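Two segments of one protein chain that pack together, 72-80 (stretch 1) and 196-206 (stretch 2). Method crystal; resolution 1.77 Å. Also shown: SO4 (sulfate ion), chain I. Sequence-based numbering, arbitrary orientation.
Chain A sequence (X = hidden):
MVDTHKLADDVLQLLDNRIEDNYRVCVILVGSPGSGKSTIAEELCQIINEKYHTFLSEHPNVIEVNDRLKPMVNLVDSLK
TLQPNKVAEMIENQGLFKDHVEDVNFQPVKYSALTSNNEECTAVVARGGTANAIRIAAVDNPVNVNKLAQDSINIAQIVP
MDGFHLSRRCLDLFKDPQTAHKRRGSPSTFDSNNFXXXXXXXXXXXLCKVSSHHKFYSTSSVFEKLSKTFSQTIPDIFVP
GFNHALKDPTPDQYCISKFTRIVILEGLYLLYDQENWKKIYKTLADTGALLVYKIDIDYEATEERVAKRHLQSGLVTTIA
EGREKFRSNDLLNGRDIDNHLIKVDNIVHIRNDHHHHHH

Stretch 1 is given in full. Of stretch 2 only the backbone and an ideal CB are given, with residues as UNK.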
ATOM      1  N   MET A  72     -13.595 -20.096  -2.915  1.00 26.45           N
ATOM      2  CA  MET A  72     -12.681 -18.966  -2.807  1.00 27.87           C
ATOM      3  C   MET A  72     -13.458 -17.674  -2.613  1.00 28.27           C
ATOM      4  O   MET A  72     -14.521 -17.492  -3.203  1.00 29.85           O
ATOM      5  CB  MET A  72     -11.843 -18.844  -4.079  1.00 28.23           C
ATOM      6  CG  MET A  72     -10.989 -20.050  -4.380  1.00 30.18           C
ATOM      7  SD  MET A  72      -9.808 -20.344  -3.064  1.00 31.79           S
ATOM      8  CE  MET A  72      -8.656 -19.012  -3.359  1.00 28.53           C
ATOM      9  N   VAL A  73     -12.931 -16.776  -1.786  1.00 26.40           N
ATOM     10  CA  VAL A  73     -13.585 -15.493  -1.561  1.00 27.01           C
ATOM     11  C   VAL A  73     -13.557 -14.749  -2.893  1.00 27.01           C
ATOM     12  O   VAL A  73     -12.507 -14.663  -3.532  1.00 27.56           O
ATOM     13  CB  VAL A  73     -12.834 -14.650  -0.501  1.00 27.12           C
ATOM     14  CG1 VAL A  73     -13.485 -13.280  -0.360  1.00 27.78           C
ATOM     15  CG2 VAL A  73     -12.840 -15.373   0.838  1.00 28.13           C
ATOM     16  N   ASN A  74     -14.705 -14.241  -3.328  1.00 28.10           N
ATOM     17  CA  ASN A  74     -14.768 -13.503  -4.587  1.00 29.86           C
ATOM     18  C   ASN A  74     -14.440 -12.058  -4.239  1.00 29.38           C
ATOM     19  O   ASN A  74     -15.210 -11.385  -3.560  1.00 28.93           O
ATOM     20  CB  ASN A  74     -16.167 -13.590  -5.201  1.00 32.11           C
ATOM     21  CG  ASN A  74     -16.187 -13.160  -6.654  1.00 34.53           C
ATOM     22  OD1 ASN A  74     -15.664 -12.104  -7.008  1.00 36.11           O
ATOM     23  ND2 ASN A  74     -16.797 -13.978  -7.506  1.00 35.32           N
ATOM     24  N   LEU A  75     -13.295 -11.579  -4.707  1.00 28.09           N
ATOM     25  CA  LEU A  75     -12.876 -10.230  -4.369  1.00 28.33           C
ATOM     26  C   LEU A  75     -13.299  -9.121  -5.314  1.00 29.26           C
ATOM     27  O   LEU A  75     -13.416  -7.969  -4.896  1.00 30.55           O
ATOM     28  CB  LEU A  75     -11.357 -10.204  -4.194  1.00 26.46           C
ATOM     29  CG  LEU A  75     -10.871 -11.173  -3.114  1.00 23.73           C
ATOM     30  CD1 LEU A  75      -9.360 -11.187  -3.072  1.00 25.96           C
ATOM     31  CD2 LEU A  75     -11.457 -10.766  -1.771  1.00 23.88           C
ATOM     32  N   VAL A  76     -13.547  -9.453  -6.574  1.00 28.66           N
ATOM     33  CA  VAL A  76     -13.925  -8.426  -7.533  1.00 31.36           C
ATOM     34  C   VAL A  76     -15.232  -8.674  -8.274  1.00 31.75           C
ATOM     35  O   VAL A  76     -15.385  -8.271  -9.427  1.00 31.14           O
ATOM     36  CB  VAL A  76     -12.796  -8.204  -8.558  1.00 32.45           C
ATOM     37  CG1 VAL A  76     -11.565  -7.657  -7.852  1.00 34.92           C
ATOM     38  CG2 VAL A  76     -12.462  -9.513  -9.261  1.00 32.44           C
ATOM     39  N   ASP A  77     -16.177  -9.328  -7.607  1.00 32.04           N
ATOM     40  CA  ASP A  77     -17.476  -9.605  -8.206  1.00 33.99           C
ATOM     41  C   ASP A  77     -18.267  -8.304  -8.373  1.00 32.32           C
ATOM     42  O   ASP A  77     -19.106  -8.188  -9.263  1.00 32.50           O
ATOM     43  CB  ASP A  77     -18.261 -10.578  -7.323  1.00 37.18           C
ATOM     44  CG  ASP A  77     -18.385 -10.093  -5.890  1.00 39.91           C
ATOM     45  OD1 ASP A  77     -18.979  -9.015  -5.675  1.00 42.40           O
ATOM     46  OD2 ASP A  77     -17.886 -10.788  -4.979  1.00 42.86           O
ATOM     47  N   SER A  78     -17.985  -7.330  -7.512  1.00 32.26           N
ATOM     48  CA  SER A  78     -18.667  -6.037  -7.544  1.00 31.88           C
ATOM     49  C   SER A  78     -18.190  -5.149  -8.694  1.00 30.69           C
ATOM     50  O   SER A  78     -18.797  -4.118  -8.983  1.00 30.29           O
ATOM     51  CB  SER A  78     -18.450  -5.297  -6.220  1.00 33.97           C
ATOM     52  OG  SER A  78     -18.896  -6.066  -5.118  1.00 37.74           O
ATOM     53  N   LEU A  79     -17.102  -5.550  -9.343  1.00 27.91           N
ATOM     54  CA  LEU A  79     -16.548  -4.779 -10.448  1.00 26.77           C
ATOM     55  C   LEU A  79     -17.082  -5.243 -11.793  1.00 26.48           C
ATOM     56  O   LEU A  79     -17.354  -6.424 -11.984  1.00 25.71           O
ATOM     57  CB  LEU A  79     -15.024  -4.891 -10.460  1.00 24.53           C
ATOM     58  CG  LEU A  79     -14.262  -4.347  -9.251  1.00 20.13           C
ATOM     59  CD1 LEU A  79     -12.767  -4.452  -9.538  1.00 22.21           C
ATOM     60  CD2 LEU A  79     -14.661  -2.902  -8.983  1.00 20.94           C
ATOM     61  N   LYS A  80     -17.230  -4.311 -12.727  1.00 26.97           N
ATOM     62  CA  LYS A  80     -17.720  -4.674 -14.046  1.00 27.28           C
ATOM     63  C   LYS A  80     -16.562  -5.271 -14.835  1.00 27.80           C
ATOM     64  O   LYS A  80     -15.400  -4.892 -14.646  1.00 27.07           O
ATOM     65  CB  LYS A  80     -18.296  -3.453 -14.775  1.00 29.59           C
ATOM     66  CG  LYS A  80     -17.354  -2.786 -15.765  1.00 32.66           C
ATOM     67  CD  LYS A  80     -18.057  -1.652 -16.507  1.00 35.12           C
ATOM     68  CE  LYS A  80     -17.157  -1.048 -17.573  1.00 35.44           C
ATOM     69  NZ  LYS A  80     -16.792  -2.057 -18.605  1.00 35.94           N
ATOM     70  N   UNK A 196      -7.477   2.596  -3.751  1.00 12.91           N
ATOM     71  CA  UNK A 196      -8.671   2.469  -2.931  1.00 11.57           C
ATOM     72  C   UNK A 196      -9.259   1.080  -3.171  1.00 12.09           C
ATOM     73  O   UNK A 196      -9.730   0.426  -2.241  1.00 12.59           O
ATOM     74  CB  UNK A 196      -9.687   3.568  -3.250  1.00 11.57           C
ATOM     75  N   UNK A 197      -9.216   0.615  -4.418  1.00 11.79           N
ATOM     76  CA  UNK A 197      -9.751  -0.699  -4.734  1.00 13.29           C
ATOM     77  C   UNK A 197      -8.955  -1.782  -4.010  1.00 12.11           C
ATOM     78  O   UNK A 197      -9.520  -2.773  -3.563  1.00 12.49           O
ATOM     79  CB  UNK A 197      -9.732  -0.938  -6.245  1.00 13.29           C
ATOM     80  N   UNK A 198      -7.642  -1.603  -3.894  1.00 11.93           N
ATOM     81  CA  UNK A 198      -6.842  -2.587  -3.168  1.00 11.92           C
ATOM     82  C   UNK A 198      -7.310  -2.589  -1.715  1.00 11.59           C
ATOM     83  O   UNK A 198      -7.423  -3.644  -1.094  1.00 12.36           O
ATOM     84  CB  UNK A 198      -5.347  -2.279  -3.269  1.00 11.92           C
ATOM     85  N   UNK A 199      -7.590  -1.408  -1.172  1.00 11.14           N
ATOM     86  CA  UNK A 199      -8.050  -1.324   0.213  1.00 11.00           C
ATOM     87  C   UNK A 199      -9.397  -2.011   0.407  1.00 10.40           C
ATOM     88  O   UNK A 199      -9.624  -2.626   1.440  1.00 10.79           O
ATOM     89  CB  UNK A 199      -8.148   0.140   0.648  1.00 11.00           C
ATOM     90  N   UNK A 200     -10.281  -1.925  -0.588  1.00 11.43           N
ATOM     91  CA  UNK A 200     -11.587  -2.585  -0.490  1.00 13.33           C
ATOM     92  C   UNK A 200     -11.390  -4.104  -0.528  1.00 12.18           C
ATOM     93  O   UNK A 200     -12.091  -4.855   0.149  1.00 12.95           O
ATOM     94  CB  UNK A 200     -12.515  -2.132  -1.619  1.00 13.33           C
ATOM     95  N   UNK A 201     -10.441  -4.549  -1.345  1.00 11.75           N
ATOM     96  CA  UNK A 201     -10.132  -5.965  -1.465  1.00 12.43           C
ATOM     97  C   UNK A 201      -9.566  -6.453  -0.137  1.00 11.65           C
ATOM     98  O   UNK A 201      -9.954  -7.507   0.368  1.00 10.85           O
ATOM     99  CB  UNK A 201      -9.150  -6.222  -2.610  1.00 12.43           C
ATOM    100  N   UNK A 202      -8.652  -5.676   0.438  1.00 10.83           N
ATOM    101  CA  UNK A 202      -8.068  -6.055   1.716  1.00 11.42           C
ATOM    102  C   UNK A 202      -9.117  -6.106   2.824  1.00 11.49           C
ATOM    103  O   UNK A 202      -9.115  -7.018   3.654  1.00 14.03           O
ATOM    104  CB  UNK A 202      -6.954  -5.077   2.095  1.00 11.42           C
ATOM    105  N   UNK A 203     -10.012  -5.125   2.843  1.00 11.89           N
ATOM    106  CA  UNK A 203     -11.047  -5.093   3.865  1.00 10.90           C
ATOM    107  C   UNK A 203     -11.959  -6.302   3.721  1.00 11.45           C
ATOM    108  O   UNK A 203     -12.412  -6.868   4.714  1.00 11.88           O
ATOM    109  CB  UNK A 203     -11.855  -3.797   3.778  1.00 10.90           C
ATOM    110  N   UNK A 204     -12.226  -6.700   2.482  1.00 11.49           N
ATOM    111  CA  UNK A 204     -13.084  -7.852   2.249  1.00 13.07           C
ATOM    112  C   UNK A 204     -12.397  -9.128   2.726  1.00 13.27           C
ATOM    113  O   UNK A 204     -13.051 -10.015   3.277  1.00 14.44           O
ATOM    114  CB  UNK A 204     -13.448  -7.961   0.767  1.00 13.07           C
ATOM    115  N   UNK A 205     -11.084  -9.237   2.521  1.00 13.11           N
ATOM    116  CA  UNK A 205     -10.392 -10.441   2.975  1.00 14.84           C
ATOM    117  C   UNK A 205     -10.271 -10.447   4.495  1.00 16.78           C
ATOM    118  O   UNK A 205     -10.171 -11.504   5.115  1.00 19.57           O
ATOM    119  CB  UNK A 205      -9.007 -10.540   2.332  1.00 14.84           C
ATOM    120  N   UNK A 206     -10.301  -9.264   5.095  1.00 14.23           N
ATOM    121  CA  UNK A 206     -10.193  -9.136   6.543  1.00 15.61           C
ATOM    122  C   UNK A 206     -11.511  -9.485   7.235  1.00 16.87           C
ATOM    123  O   UNK A 206     -11.529 -10.123   8.295  1.00 15.49           O
ATOM    124  CB  UNK A 206      -9.764  -7.715   6.916  1.00 15.61           C
TER
HETATM  125  S   SO4 I 405     -16.704   4.672  -4.009  1.00 69.67           S
HETATM  126  O1  SO4 I 405     -15.466   5.293  -4.522  1.00 69.10           O
HETATM  127  O2  SO4 I 405     -16.949   3.407  -4.728  1.00 69.34           O
HETATM  128  O3  SO4 I 405     -16.559   4.399  -2.566  1.00 68.30           O
HETATM  129  O4  SO4 I 405     -17.841   5.589  -4.224  1.00 68.64           O

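Residues 196-206 form a continuous helix, with backbone angles near -65/-40 through most of it, and stretch 1 runs past one side of it without regular secondary structure. The contact therefore recurs with helical spacing, at 197, 201, 204 and 205.

Position 196 lies beyond the reach of stretch 1, which places no constraint here, so many side chains would fit; the residue is Leu196, whose CD2 passes 3.9 Å from sulfate O1.

At 197 the CA-to-CB bond points toward stretch 1, but nothing there comes within 5.5 Å of the ideal CB. A medium or long side chain can bridge the gap to the leucine at the end of the turn Val76-Leu79; Leu, Met, Gln or Lys could do so. It is Gln197, which, with chi1 t and a bend at chi2 (p), brings OE1 to 3.9 Å from Leu79 CD2, a packing contact.

Positions 198 and 199 are out of reach, so stretch 1 does not discriminate there; they are Leu198 and Cys199.

Position 200 points sideways, and its ideal CB has open space before it. The sulfate would favour a long cationic chain. Lys200, extended from chi2 onward, donates a hydrogen bond from NZ to sulfate O2 at 2.8 Å.

At 201 the helix comes close: the CA of 201 is 5.8 Å from Leu75 CA, the CA-to-CB bond points sideways, and the ideal CB is 4.8 Å from Leu75 CB. The neighbouring surface is aliphatic, suiting Ile, Leu, Val or Met. Ile201 uses both branches: CG2 lies 3.7 Å from Leu75 CD1, while CD1 reaches to 4.1 Å from Val76 CG1.

Stretch 1 places no demand on positions 202 (pointing away) and 203 (out of reach); they hold Leu202 and Ala203.

Position 204 points toward stretch 1, its ideal CB 4.3 Å from Leu75 CD2. Farther out, Asn74 O and the Asp77 carboxylate lie close together, with Asp77 OD2 3.1 Å from Asn74 O. Two neighbouring acceptors call for a donor, preferably cationic, on an aliphatic stem: Lys or Arg. In Lys204 all four chi angles are t. Its stem passes Leu75, with Lys204 CG 4.1 Å from Leu75 CD2, and NZ hydrogen-bonds Asn74 O at 2.5 Å while forming a salt bridge with Asp77 OD2 at 2.9 Å.

At 205 the CA-to-CB bond points sideways, the ideal CB 4.8 Å from Leu75 CD2. Val or Thr would put a methyl against Leu75; Ala would fit but stop short. Thr205 places CG2 3.5 Å from Leu75 CD2, and its OG1 donates to Leu202 O at 2.8 Å.

Position 206 is out of reach; it is Ser206.

Stretch 2, residues 196-206: LQLCKILAKTS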
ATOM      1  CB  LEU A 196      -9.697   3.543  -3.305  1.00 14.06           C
ATOM      2  CG  LEU A 196     -11.056   3.439  -2.603  1.00 15.12           C
ATOM      3  CD1 LEU A 196     -10.855   3.495  -1.089  1.00 15.65           C
ATOM      4  CD2 LEU A 196     -11.965   4.582  -3.069  1.00 17.98           C
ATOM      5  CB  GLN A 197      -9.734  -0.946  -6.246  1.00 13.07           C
ATOM      6  CG  GLN A 197     -10.551  -2.159  -6.683  1.00 15.16           C
ATOM      7  CD  GLN A 197     -12.000  -2.100  -6.211  1.00 16.12           C
ATOM      8  OE1 GLN A 197     -12.641  -1.053  -6.267  1.00 19.10           O
ATOM      9  NE2 GLN A 197     -12.522  -3.233  -5.757  1.00 18.13           N
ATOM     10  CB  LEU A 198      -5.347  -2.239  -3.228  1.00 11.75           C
ATOM     11  CG  LEU A 198      -4.424  -3.096  -2.348  1.00 11.19           C
ATOM     12  CD1 LEU A 198      -4.511  -4.556  -2.769  1.00 13.00           C
ATOM     13  CD2 LEU A 198      -2.982  -2.591  -2.467  1.00 13.99           C
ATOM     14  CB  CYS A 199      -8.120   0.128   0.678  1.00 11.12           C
ATOM     15  SG  CYS A 199      -6.493   0.893   0.797  1.00 12.36           S
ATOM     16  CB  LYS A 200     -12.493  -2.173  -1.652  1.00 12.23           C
ATOM     17  CG  LYS A 200     -12.901  -0.713  -1.650  1.00 15.21           C
ATOM     18  CD  LYS A 200     -13.946  -0.453  -2.733  1.00 17.55           C
ATOM     19  CE  LYS A 200     -14.489   0.962  -2.653  1.00 19.62           C
ATOM     20  NZ  LYS A 200     -15.553   1.182  -3.675  1.00 21.74           N
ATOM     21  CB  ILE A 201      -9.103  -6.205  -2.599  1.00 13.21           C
ATOM     22  CG1 ILE A 201      -9.787  -6.002  -3.954  1.00 15.24           C
ATOM     23  CG2 ILE A 201      -8.494  -7.598  -2.483  1.00 14.30           C
ATOM     24  CD1 ILE A 201      -8.853  -6.086  -5.138  1.00 19.41           C
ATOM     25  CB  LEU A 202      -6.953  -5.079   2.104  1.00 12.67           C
ATOM     26  CG  LEU A 202      -5.708  -5.126   1.217  1.00 12.96           C
ATOM     27  CD1 LEU A 202      -4.715  -4.063   1.672  1.00 15.67           C
ATOM     28  CD2 LEU A 202      -5.080  -6.514   1.300  1.00 16.07           C
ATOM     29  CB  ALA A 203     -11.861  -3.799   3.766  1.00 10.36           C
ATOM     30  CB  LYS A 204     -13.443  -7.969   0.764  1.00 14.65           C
ATOM     31  CG  LYS A 204     -14.438  -9.090   0.469  1.00 18.81           C
ATOM     32  CD  LYS A 204     -15.059  -8.957  -0.920  1.00 22.23           C
ATOM     33  CE  LYS A 204     -16.130 -10.020  -1.133  1.00 26.30           C
ATOM     34  NZ  LYS A 204     -16.863  -9.839  -2.417  1.00 28.85           N
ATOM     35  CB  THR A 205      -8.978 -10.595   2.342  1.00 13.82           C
ATOM     36  OG1 THR A 205      -8.178  -9.435   2.607  1.00 15.25           O
ATOM     37  CG2 THR A 205      -9.095 -10.799   0.848  1.00 14.71           C
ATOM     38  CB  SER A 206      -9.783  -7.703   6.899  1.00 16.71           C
ATOM     39  OG  SER A 206      -9.743  -7.502   8.299  1.00 19.34           O
TER
HETATM   40  O   HOH W   1     -17.706  -6.578  -2.750  1.00 33.03           O
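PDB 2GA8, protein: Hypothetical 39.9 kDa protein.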